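Local atomic coordinates of Lysine/ornithine decarboxylase (PDB entry 5GJO), a protein that decarboxylates L-lysine and L-ornithine with similar efficiency, using pyridoxal 5'-phosphate as cofactor, to yield cadaverine and putrescine. Residues L42-V47 and K242-L247. The protein carries 2 engineered substitutions. Sequence-based numbering, arbitrary orientation.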
ATOM      1  N   LEU A  42     -31.384 -11.812  -4.322  1.00 14.05           N
ATOM      2  CA  LEU A  42     -30.683 -13.025  -4.008  1.00 14.83           C
ATOM      3  C   LEU A  42     -31.113 -13.471  -2.612  1.00 13.88           C
ATOM      4  O   LEU A  42     -30.307 -13.623  -1.737  1.00 13.98           O
ATOM      5  CB  LEU A  42     -29.168 -12.767  -4.112  1.00 14.04           C
ATOM      6  CG  LEU A  42     -28.188 -13.925  -3.982  1.00 16.51           C
ATOM      7  CD1 LEU A  42     -28.496 -15.091  -4.892  1.00 16.77           C
ATOM      8  CD2 LEU A  42     -26.769 -13.436  -4.205  1.00 17.36           C
ATOM      9  N   PRO A  43     -32.414 -13.711  -2.439  1.00 15.76           N
ATOM     10  CA  PRO A  43     -32.888 -14.062  -1.105  1.00 17.23           C
ATOM     11  C   PRO A  43     -32.323 -15.348  -0.516  1.00 16.43           C
ATOM     12  O   PRO A  43     -32.116 -15.430   0.688  1.00 15.66           O
ATOM     13  CB  PRO A  43     -34.419 -14.087  -1.285  1.00 17.49           C
ATOM     14  CG  PRO A  43     -34.648 -14.346  -2.717  1.00 18.03           C
ATOM     15  CD  PRO A  43     -33.515 -13.522  -3.381  1.00 16.29           C
ATOM     16  N   ARG A  44     -32.029 -16.325  -1.348  1.00 15.79           N
ATOM     17  CA  ARG A  44     -31.524 -17.605  -0.864  1.00 15.49           C
ATOM     18  C   ARG A  44     -30.153 -17.541  -0.163  1.00 17.62           C
ATOM     19  O   ARG A  44     -29.829 -18.412   0.618  1.00 18.99           O
ATOM     20  CB  ARG A  44     -31.523 -18.653  -1.982  1.00 15.65           C
ATOM     21  CG  ARG A  44     -32.904 -19.170  -2.369  1.00 16.44           C
ATOM     22  CD  ARG A  44     -33.646 -19.820  -1.200  1.00 15.87           C
ATOM     23  NE  ARG A  44     -32.798 -20.735  -0.466  1.00 16.04           N
ATOM     24  CZ  ARG A  44     -32.420 -21.927  -0.906  1.00 15.10           C
ATOM     25  NH1 ARG A  44     -31.615 -22.669  -0.173  1.00 16.03           N
ATOM     26  NH2 ARG A  44     -32.836 -22.374  -2.067  1.00 16.48           N
ATOM     27  N   ALA A  45     -29.329 -16.550  -0.489  1.00 16.75           N
ATOM     28  CA  ALA A  45     -27.961 -16.517   0.044  1.00 16.37           C
ATOM     29  C   ALA A  45     -27.863 -15.527   1.123  1.00 15.96           C
ATOM     30  O   ALA A  45     -27.804 -14.299   0.847  1.00 16.58           O
ATOM     31  CB  ALA A  45     -26.961 -16.202  -1.064  1.00 16.67           C
ATOM     32  N   GLY A  46     -27.742 -16.035   2.365  1.00 15.92           N
ATOM     33  CA  GLY A  46     -27.496 -15.225   3.526  1.00 17.91           C
ATOM     34  C   GLY A  46     -26.130 -14.542   3.450  1.00 18.12           C
ATOM     35  O   GLY A  46     -25.206 -15.093   2.926  1.00 14.51           O
ATOM     36  N   VAL A  47     -26.060 -13.295   3.906  1.00 15.47           N
ATOM     37  CA  VAL A  47     -24.850 -12.471   3.717  1.00 15.09           C
ATOM     38  C   VAL A  47     -23.829 -12.559   4.857  1.00 14.80           C
ATOM     39  O   VAL A  47     -24.121 -12.287   6.046  1.00 16.37           O
ATOM     40  CB  VAL A  47     -25.264 -11.015   3.529  1.00 14.39           C
ATOM     41  CG1 VAL A  47     -24.049 -10.122   3.340  1.00 13.98           C
ATOM     42  CG2 VAL A  47     -26.179 -10.873   2.353  1.00 14.87           C
ATOM     43  N   LYS A 242     -31.905 -18.242  -8.891  1.00 18.08           N
ATOM     44  CA  LYS A 242     -32.727 -19.226  -9.636  1.00 17.92           C
ATOM     45  C   LYS A 242     -31.982 -20.584  -9.600  1.00 16.81           C
ATOM     46  O   LYS A 242     -32.605 -21.674  -9.354  1.00 16.06           O
ATOM     47  CB  LYS A 242     -33.043 -18.769 -11.044  1.00 19.01           C
ATOM     48  CG  LYS A 242     -33.972 -19.705 -11.804  1.00 23.72           C
ATOM     49  CD  LYS A 242     -34.064 -19.390 -13.263  1.00 24.79           C
ATOM     50  CE  LYS A 242     -35.201 -20.176 -13.883  1.00 31.94           C
ATOM     51  NZ  LYS A 242     -35.434 -19.735 -15.295  1.00 34.73           N
ATOM     52  N   GLN A 243     -30.674 -20.544  -9.778  1.00 16.63           N
ATOM     53  CA  GLN A 243     -29.896 -21.757  -9.826  1.00 16.28           C
ATOM     54  C   GLN A 243     -29.758 -22.346  -8.438  1.00 17.17           C
ATOM     55  O   GLN A 243     -29.714 -23.595  -8.244  1.00 16.41           O
ATOM     56  CB  GLN A 243     -28.522 -21.494 -10.459  1.00 16.54           C
ATOM     57  CG  GLN A 243     -27.642 -22.738 -10.636  1.00 18.15           C
ATOM     58  CD  GLN A 243     -27.877 -23.432 -11.958  1.00 17.09           C
ATOM     59  OE1 GLN A 243     -28.988 -23.499 -12.432  1.00 17.36           O
ATOM     60  NE2 GLN A 243     -26.816 -23.848 -12.611  1.00 18.10           N
ATOM     61  N   ILE A 244     -29.733 -21.514  -7.402  1.00 15.01           N
ATOM     62  CA  ILE A 244     -29.720 -22.033  -6.061  1.00 15.84           C
ATOM     63  C   ILE A 244     -31.073 -22.675  -5.694  1.00 17.02           C
ATOM     64  O   ILE A 244     -31.095 -23.730  -5.072  1.00 18.58           O
ATOM     65  CB  ILE A 244     -29.389 -20.937  -5.008  1.00 15.92           C
ATOM     66  CG1 ILE A 244     -27.934 -20.427  -5.162  1.00 14.93           C
ATOM     67  CG2 ILE A 244     -29.588 -21.429  -3.582  1.00 16.44           C
ATOM     68  CD1 ILE A 244     -27.723 -19.097  -4.556  1.00 15.64           C
ATOM     69  N   ASP A 245     -32.173 -22.043  -6.077  1.00 16.38           N
ATOM     70  CA  ASP A 245     -33.486 -22.698  -5.826  1.00 18.83           C
ATOM     71  C   ASP A 245     -33.607 -24.057  -6.558  1.00 18.77           C
ATOM     72  O   ASP A 245     -34.200 -25.006  -6.022  1.00 20.80           O
ATOM     73  CB  ASP A 245     -34.638 -21.802  -6.160  1.00 20.09           C
ATOM     74  CG  ASP A 245     -35.164 -21.025  -4.958  1.00 22.40           C
ATOM     75  OD1 ASP A 245     -34.946 -21.447  -3.797  1.00 26.60           O
ATOM     76  OD2 ASP A 245     -35.869 -19.997  -5.231  1.00 29.94           O
ATOM     77  N   ARG A 246     -33.107 -24.105  -7.779  1.00 19.49           N
ATOM     78  CA  ARG A 246     -33.145 -25.258  -8.649  1.00 19.14           C
ATOM     79  C   ARG A 246     -32.389 -26.398  -8.077  1.00 18.14           C
ATOM     80  O   ARG A 246     -32.901 -27.534  -8.030  1.00 18.39           O
ATOM     81  CB  ARG A 246     -32.594 -24.900 -10.001  1.00 20.00           C
ATOM     82  CG  ARG A 246     -32.501 -26.063 -10.980  1.00 21.13           C
ATOM     83  CD  ARG A 246     -31.532 -25.718 -12.070  1.00 21.87           C
ATOM     84  NE  ARG A 246     -31.474 -26.749 -13.114  1.00 19.87           N
ATOM     85  CZ  ARG A 246     -30.616 -26.734 -14.103  1.00 21.70           C
ATOM     86  NH1 ARG A 246     -29.661 -25.769 -14.175  1.00 22.88           N
ATOM     87  NH2 ARG A 246     -30.734 -27.643 -15.072  1.00 19.64           N
ATOM     88  N   LEU A 247     -31.170 -26.162  -7.671  1.00 17.16           N
ATOM     89  CA  LEU A 247     -30.269 -27.219  -7.196  1.00 18.79           C
ATOM     90  C   LEU A 247     -30.197 -27.429  -5.730  1.00 18.52           C
ATOM     91  O   LEU A 247     -29.858 -28.547  -5.289  1.00 19.16           O
ATOM     92  CB  LEU A 247     -28.818 -26.959  -7.709  1.00 18.17           C
ATOM     93  CG  LEU A 247     -28.682 -26.831  -9.208  1.00 18.34           C
ATOM     94  CD1 LEU A 247     -27.244 -26.470  -9.567  1.00 18.52           C
ATOM     95  CD2 LEU A 247     -29.133 -28.098  -9.971  1.00 19.93           C
TER
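Arg44 reaches from the turn ahead of strand 45-50 to helix 233-247, where it curls over Ile244 and lies alongside Asp245. Its CB points at the helix and rests on the methyl CG2 of Ile244, 3.7 Å away. CG and CD then run past the carboxylate of Asp245, Arg44 CD coming within 3.3 Å of Asp245 OD1. The chain bends at chi2 (-59°) and again at chi3 (-46°), which curls the guanidinium back over Ile244 CG2; that methyl lies 3.6 Å above one face of the group, toward its rim. Arg44 NE is still 4.0 Å from Asp245 OD1, and Arg44 CZ has Ile244 CG2 and Asp245 OD1 both at 3.9 Å. At the tip, Arg44 NH2 donates a hydrogen bond of 2.9 Å to Asp245 OD1, forming a salt bridge. The carboxylate sits at the guanidinium edge, the planes 28° apart, and OD1 is met on its anti side, from somewhat out of the carboxylate plane. NH1 bonds to the carbonyl oxygen of Phe248, just past the helix. On the buried side, Ile244 CD1 meets Leu42 CD1 at 4.1 Å, the side chains crossing at about a right angle. The contact thus joins the turn before the first barrel strand to helix 233-247, which leads into the eighth, 252-255; that strand pairs in parallel with strand 45-50, closing the pyridoxal-phosphate-binding TIM barrel.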